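Local coordinates for WGR domain-containing protein (Bacteroides fragilis, PDB 2RA8) that is of unknown function but joins an N-terminal WGR domain, a module often found in nucleic-acid-associated proteins, to a curved leucine-rich-repeat domain, at residues 84-87 / 88-91; 163-166 / 167-171; 295-298 / 299-303. One frame throughout, in Å; residues are numbered along the deposited sequence.

Interaction 1: residues 84-87 / 88-91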
loop_
_atom_site.group_PDB
_atom_site.type_symbol
_atom_site.label_atom_id
_atom_site.label_comp_id
_atom_site.label_asym_id
_atom_site.label_seq_id
_atom_site.Cartn_x
_atom_site.Cartn_y
_atom_site.Cartn_z
ATOM N N ALA A 84 14.870 9.053 -9.497
ATOM C CA ALA A 84 14.485 7.903 -10.287
ATOM C C ALA A 84 14.246 8.261 -11.721
ATOM O O ALA A 84 13.798 9.361 -12.024
ATOM C CB ALA A 84 13.233 7.274 -9.692
ATOM N N LEU A 85 14.559 7.328 -12.614
ATOM C CA LEU A 85 14.354 7.530 -14.042
ATOM C C LEU A 85 13.062 6.892 -14.450
ATOM O O LEU A 85 12.810 5.733 -14.130
ATOM C CB LEU A 85 15.475 6.882 -14.872
ATOM C CG LEU A 85 16.732 7.671 -15.265
ATOM C CD1 LEU A 85 17.644 6.770 -16.087
ATOM C CD2 LEU A 85 16.357 8.905 -16.071
ATOM N N SER A 86 12.222 7.644 -15.150
ATOM C CA SER A 86 10.967 7.091 -15.636
ATOM C C SER A 86 11.274 6.436 -16.968
ATOM O O SER A 86 12.384 6.580 -17.504
ATOM C CB SER A 86 9.925 8.198 -15.838
ATOM O OG SER A 86 10.342 9.124 -16.827
ATOM N N TYR A 87 10.302 5.711 -17.512
ATOM C CA TYR A 87 10.475 5.043 -18.796
ATOM C C TYR A 87 10.623 6.094 -19.869
ATOM O O TYR A 87 11.410 5.938 -20.807
ATOM C CB TYR A 87 9.243 4.177 -19.116
ATOM C CG TYR A 87 9.398 3.295 -20.337
ATOM C CD1 TYR A 87 9.862 1.988 -20.220
ATOM C CD2 TYR A 87 9.091 3.777 -21.610
ATOM C CE1 TYR A 87 10.015 1.176 -21.344
ATOM C CE2 TYR A 87 9.243 2.981 -22.737
ATOM C CZ TYR A 87 9.703 1.686 -22.596
ATOM O OH TYR A 87 9.848 0.894 -23.705
ATOM N N ASP A 88 9.861 7.176 -19.727
ATOM C CA ASP A 88 9.883 8.266 -20.692
ATOM C C ASP A 88 11.232 8.927 -20.757
ATOM O O ASP A 88 11.743 9.206 -21.839
ATOM C CB ASP A 88 8.825 9.316 -20.335
ATOM C CG ASP A 88 7.421 8.738 -20.272
ATOM O OD1 ASP A 88 7.028 8.013 -21.210
ATOM O OD2 ASP A 88 6.704 9.016 -19.290
ATOM N N GLU A 89 11.821 9.191 -19.595
ATOM C CA GLU A 89 13.130 9.824 -19.549
ATOM C C GLU A 89 14.168 8.944 -20.209
ATOM O O GLU A 89 15.074 9.439 -20.885
ATOM C CB GLU A 89 13.532 10.106 -18.103
ATOM C CG GLU A 89 12.686 11.178 -17.432
ATOM C CD GLU A 89 13.040 11.370 -15.964
ATOM O OE1 GLU A 89 12.912 10.396 -15.191
ATOM O OE2 GLU A 89 13.443 12.493 -15.583
ATOM N N ALA A 90 14.034 7.633 -20.025
ATOM C CA ALA A 90 14.964 6.684 -20.628
ATOM C C ALA A 90 14.854 6.763 -22.135
ATOM O O ALA A 90 15.863 6.797 -22.841
ATOM C CB ALA A 90 14.659 5.266 -20.145
ATOM N N GLU A 91 13.623 6.790 -22.636
ATOM C CA GLU A 91 13.387 6.890 -24.075
ATOM C C GLU A 91 13.980 8.164 -24.617
ATOM O O GLU A 91 14.476 8.207 -25.747
ATOM C CB GLU A 91 11.885 6.873 -24.370
ATOM C CG GLU A 91 11.266 5.500 -24.257
ATOM C CD GLU A 91 11.893 4.521 -25.226
ATOM O OE1 GLU A 91 11.943 4.835 -26.434
ATOM O OE2 GLU A 91 12.334 3.442 -24.784
HETATM O O HOH W 1 11.542 10.363 -12.782
HETATM O O HOH W 2 12.547 0.874 -25.470
HETATM O O HOH W 3 12.824 3.150 -22.169
#
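Backbone bonds from Ala90 N to Ser86 O and from Glu91 N to Tyr87 O start the short helix 87-91, where the chain turns out of strand 80-83. Ser86 and Glu89 form a capping box at this helix start, each answering the other's backbone. Ser86, the N-cap, has OG set between its own N and carbonyl carbon (chi1 63°), which brings the hydroxyl 3.1 Å from Glu89 N to accept its hydrogen. In return Glu89 OE1 takes Ser86 N at 2.8 Å in a nearly straight bond (164°), using the anti lone pair; a weak bond from Ser86 OG reaches the same oxygen. The Leu85 side chain crosses that of Glu89 at a slant, its CD2 3.7 Å from Glu89 CB. The other carboxylate oxygen of Glu89 makes a salt bridge with Lys99.

In the first turn of the helix, the Tyr87 ring and the Glu91 side chain, four residues apart, run side by side in the same direction, the ring and carboxylate planes 16° apart, with Tyr87 CE2 3.6 Å from Glu91 CG. Tyr119 packs edge-to-face with this ring, and the phenol OH bonds to Gly36 N of the second subunit, which brings the helix start into the dimer contact. A water 2.7 Å from Glu91 OE2 lies over the centre of the Tyr87 ring and gives a weak bond to Tyr87 O.

Interaction 2: residues 163-166 / 167-171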
loop_
_atom_site.group_PDB
_atom_site.type_symbol
_atom_site.label_atom_id
_atom_site.label_comp_id
_atom_site.label_asym_id
_atom_site.label_seq_id
_atom_site.Cartn_x
_atom_site.Cartn_y
_atom_site.Cartn_z
ATOM N N ASP A 163 29.019 -4.081 -6.614
ATOM C CA ASP A 163 29.779 -3.935 -5.381
ATOM C C ASP A 163 29.580 -2.499 -4.944
ATOM O O ASP A 163 29.983 -1.573 -5.643
ATOM C CB ASP A 163 31.257 -4.214 -5.643
ATOM C CG ASP A 163 32.133 -3.890 -4.454
ATOM O OD1 ASP A 163 31.639 -3.930 -3.308
ATOM O OD2 ASP A 163 33.327 -3.610 -4.670
ATOM N N LEU A 164 28.930 -2.288 -3.803
ATOM C CA LEU A 164 28.705 -0.920 -3.339
ATOM C C LEU A 164 29.740 -0.444 -2.344
ATOM O O LEU A 164 29.624 0.651 -1.803
ATOM C CB LEU A 164 27.309 -0.779 -2.709
ATOM C CG LEU A 164 26.061 -0.969 -3.592
ATOM C CD1 LEU A 164 24.806 -0.633 -2.767
ATOM C CD2 LEU A 164 26.138 -0.068 -4.810
ATOM N N SER A 165 30.764 -1.248 -2.083
ATOM C CA SER A 165 31.779 -0.815 -1.124
ATOM C C SER A 165 32.412 0.506 -1.525
ATOM O O SER A 165 32.712 1.343 -0.668
ATOM C CB SER A 165 32.864 -1.875 -0.959
ATOM O OG SER A 165 33.807 -1.477 0.028
ATOM N N PRO A 166 32.633 0.726 -2.831
ATOM C CA PRO A 166 33.243 2.004 -3.218
ATOM C C PRO A 166 32.325 3.185 -3.003
ATOM O O PRO A 166 32.784 4.305 -2.753
ATOM C CB PRO A 166 33.576 1.797 -4.693
ATOM C CG PRO A 166 33.855 0.327 -4.764
ATOM C CD PRO A 166 32.717 -0.241 -3.940
ATOM N N VAL A 167 31.021 2.942 -3.110
ATOM C CA VAL A 167 30.026 3.991 -2.912
ATOM C C VAL A 167 29.969 4.345 -1.450
ATOM O O VAL A 167 29.909 5.521 -1.094
ATOM C CB VAL A 167 28.627 3.536 -3.398
ATOM C CG1 VAL A 167 27.572 4.558 -3.003
ATOM C CG2 VAL A 167 28.645 3.370 -4.914
ATOM N N LEU A 168 29.997 3.334 -0.588
ATOM C CA LEU A 168 29.973 3.581 0.842
ATOM C C LEU A 168 31.255 4.292 1.256
ATOM O O LEU A 168 31.245 5.106 2.180
ATOM C CB LEU A 168 29.822 2.261 1.616
ATOM C CG LEU A 168 28.549 1.446 1.293
ATOM C CD1 LEU A 168 28.539 0.180 2.128
ATOM C CD2 LEU A 168 27.292 2.270 1.568
ATOM N N ASP A 169 32.360 4.005 0.568
ATOM C CA ASP A 169 33.634 4.654 0.894
ATOM C C ASP A 169 33.616 6.126 0.539
ATOM O O ASP A 169 34.302 6.923 1.174
ATOM C CB ASP A 169 34.812 3.981 0.165
ATOM C CG ASP A 169 35.060 2.548 0.635
ATOM O OD1 ASP A 169 34.537 2.156 1.702
ATOM O OD2 ASP A 169 35.792 1.817 -0.068
ATOM N N ALA A 170 32.837 6.487 -0.480
ATOM C CA ALA A 170 32.704 7.881 -0.921
ATOM C C ALA A 170 31.727 8.684 -0.046
ATOM O O ALA A 170 31.579 9.895 -0.211
ATOM C CB ALA A 170 32.247 7.925 -2.395
HETATM N N MSE A 171 31.064 8.016 0.893
HETATM C CA MSE A 171 30.123 8.681 1.786
HETATM C C MSE A 171 30.498 8.367 3.202
HETATM O O MSE A 171 29.829 7.596 3.881
HETATM C CB MSE A 171 28.699 8.195 1.496
HETATM C CG MSE A 171 28.264 8.536 0.093
HETATM SE SE MSE A 171 26.350 8.184 -0.200
HETATM C CE MSE A 171 26.416 7.682 -2.046
#
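Helix 165-169 is the helix of a beta-alpha-beta unit in the leucine-rich-repeat domain, between strand 143-146 and the parallel strand 176-180, and this contact takes in the whole helix and its entry. Leu164 O is the hub of the first turn: Leu168 N meets it at 3.0 Å, close to the line of the carbonyl, while Val167 N adds a weak bond from the side. Just ahead, Asp163 caps the entry, its OD1 accepting from Ser165 N at 3.1 Å with the donor above the carboxylate plane.

The side chains of Leu164, Val167 and Leu168 are buried. Leu164 CD2 approaches Val167 CG2 at a loose 4.3 Å, and both residues pack on Trp146 of strand 143-146; Val167 also touches helix 125-132. Leu168 folds back over the hub carbonyl, with CG 3.4 Å from Leu164 O.

A polar pair lies across the next turn. Asp169 N donates to Ser165 O at 3.0 Å, and the aspartate's own side chain, with CG anti to the carbonyl carbon (chi1 -66°), returns over that same oxygen. Lys190 and Arg192 form salt bridges with Asp169, and Lys190 also bonds to Ser165 OG; these cations probably offset the closeness of the carboxylate to the carbonyl oxygen. Ser165 O lies 2.9 Å from Asp169 CG and almost equally far from OD1 and OD2, so it meets the carboxylate at its carbon rather than at one oxygen.

Interaction 3: residues 295-298 / 299-303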
loop_
_atom_site.group_PDB
_atom_site.type_symbol
_atom_site.label_atom_id
_atom_site.label_comp_id
_atom_site.label_asym_id
_atom_site.label_seq_id
_atom_site.Cartn_x
_atom_site.Cartn_y
_atom_site.Cartn_z
ATOM N N GLY A 295 7.015 -21.031 17.895
ATOM C CA GLY A 295 8.060 -20.030 17.968
ATOM C C GLY A 295 7.759 -19.099 19.127
ATOM O O GLY A 295 8.627 -18.825 19.962
ATOM N N ALA A 296 6.521 -18.613 19.182
ATOM C CA ALA A 296 6.092 -17.713 20.253
ATOM C C ALA A 296 6.193 -18.411 21.581
ATOM O O ALA A 296 6.493 -17.796 22.606
ATOM C CB ALA A 296 4.663 -17.265 20.015
ATOM N N ARG A 297 5.927 -19.712 21.557
ATOM C CA ARG A 297 5.981 -20.565 22.738
ATOM C C ARG A 297 7.288 -20.365 23.480
ATOM O O ARG A 297 7.315 -20.221 24.708
ATOM C CB ARG A 297 5.881 -22.029 22.305
ATOM C CG ARG A 297 4.826 -22.872 23.008
ATOM C CD ARG A 297 5.121 -23.063 24.482
ATOM N NE ARG A 297 4.460 -22.064 25.319
ATOM C CZ ARG A 297 3.141 -21.892 25.376
ATOM N NH1 ARG A 297 2.338 -22.647 24.639
ATOM N NH2 ARG A 297 2.619 -20.977 26.185
ATOM N N LEU A 298 8.384 -20.368 22.728
ATOM C CA LEU A 298 9.705 -20.202 23.316
ATOM C C LEU A 298 9.790 -18.927 24.116
ATOM O O LEU A 298 10.346 -18.909 25.219
ATOM C CB LEU A 298 10.776 -20.202 22.223
ATOM C CG LEU A 298 10.794 -21.388 21.245
ATOM C CD1 LEU A 298 11.909 -21.175 20.251
ATOM C CD2 LEU A 298 10.989 -22.702 21.979
ATOM N N LEU A 299 9.234 -17.850 23.570
ATOM C CA LEU A 299 9.250 -16.566 24.255
ATOM C C LEU A 299 8.560 -16.672 25.578
ATOM O O LEU A 299 9.092 -16.232 26.600
ATOM C CB LEU A 299 8.549 -15.495 23.424
ATOM C CG LEU A 299 9.199 -15.089 22.107
ATOM C CD1 LEU A 299 8.212 -14.250 21.307
ATOM C CD2 LEU A 299 10.483 -14.316 22.381
ATOM N N LEU A 300 7.361 -17.249 25.568
ATOM C CA LEU A 300 6.576 -17.412 26.789
ATOM C C LEU A 300 7.245 -18.301 27.817
ATOM O O LEU A 300 7.044 -18.111 29.015
ATOM C CB LEU A 300 5.185 -17.971 26.467
ATOM C CG LEU A 300 4.252 -17.048 25.689
ATOM C CD1 LEU A 300 2.967 -17.782 25.341
ATOM C CD2 LEU A 300 3.959 -15.811 26.517
ATOM N N ASP A 301 8.033 -19.275 27.357
ATOM C CA ASP A 301 8.747 -20.183 28.259
ATOM C C ASP A 301 10.003 -19.537 28.791
ATOM O O ASP A 301 10.717 -20.123 29.606
ATOM C CB ASP A 301 9.163 -21.481 27.539
ATOM C CG ASP A 301 7.980 -22.374 27.175
ATOM O OD1 ASP A 301 6.954 -22.347 27.883
ATOM O OD2 ASP A 301 8.091 -23.126 26.184
ATOM N N HIS A 302 10.288 -18.324 28.326
ATOM C CA HIS A 302 11.490 -17.609 28.744
ATOM C C HIS A 302 11.261 -16.130 28.889
ATOM O O HIS A 302 12.049 -15.329 28.384
ATOM C CB HIS A 302 12.603 -17.828 27.722
ATOM C CG HIS A 302 13.083 -19.240 27.642
ATOM N ND1 HIS A 302 13.798 -19.839 28.658
ATOM C CD2 HIS A 302 12.956 -20.173 26.669
ATOM C CE1 HIS A 302 14.090 -21.081 28.313
ATOM N NE2 HIS A 302 13.591 -21.308 27.110
ATOM N N VAL A 303 10.186 -15.751 29.572
ATOM C CA VAL A 303 9.878 -14.338 29.771
ATOM C C VAL A 303 11.019 -13.649 30.485
ATOM O O VAL A 303 11.276 -12.466 30.272
ATOM C CB VAL A 303 8.595 -14.160 30.604
ATOM C CG1 VAL A 303 8.205 -12.694 30.652
ATOM C CG2 VAL A 303 7.470 -14.998 30.009
HETATM O O HOH W 4 4.673 -21.178 28.819
#
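Arg297 and Asp301, four residues apart, bring their charged ends together obliquely, the guanidinium and carboxylate planes 26° apart. Their salt bridge is long, 3.6 Å from Arg297 NE to Asp301 OD1, and a water supplements it, donating to Asp301 OD1 at 2.7 Å and accepting a weak bond from Arg297 NH2. The arginine reaches this place through an unstaggered chi1 (-128°) and a doubly bent chain: the bends at chi2 and chi3 (94°) fold it back along the helix after CB has pointed away, which also brings Arg297 CD to 3.4 Å from Asp301 OD2. Against Leu300 the same side chain crosses at about a right angle, Arg297 NH2 lying 3.3 Å from Leu300 CD1. NH2 has its stronger partner in Glu326 of helix 321-330, so the guanidinium links helix 321-330 to the end of this one.

Helix 293-300 is one of the helices flanking the parallel sheet of the leucine-rich-repeat domain, with helices 265-274 and 321-330 as its neighbours. Leu298 and Leu299 pack on Val269 of the former, and Ala296 and Leu300 on Met323 of the latter. Toward the end of the helix Asp301 N bonds to Arg297 O at 2.9 Å and more weakly to Leu298 O. His302 then swings its ring beside the last turn and presents an edge to the Leu298 carbonyl, with CD2 3.2 Å from Leu298 O.

How the interactions relate
The three contacts follow one another along the chain, and each belongs to a different short helix connected to the ten-stranded parallel sheet, whose strands lie side by side in chain order. Interaction 1 follows the outermost strand of this chain's sheet, 80-83, interaction 2 lies between strands 143-146 and 176-180, and interaction 3 comes between strands 283-285 and 311-313, near its far end. Their spacing reflects that order. The centres of interactions 1 and 2 are about 25 Å apart. Those of interactions 2 and 3 are about 41 Å apart. Interactions 1 and 3, on opposite sides of the chain's centre, have centres about 50 Å apart. None touches another. Interaction 1 alone reaches the second subunit; no other chain of the assembly touches the other two.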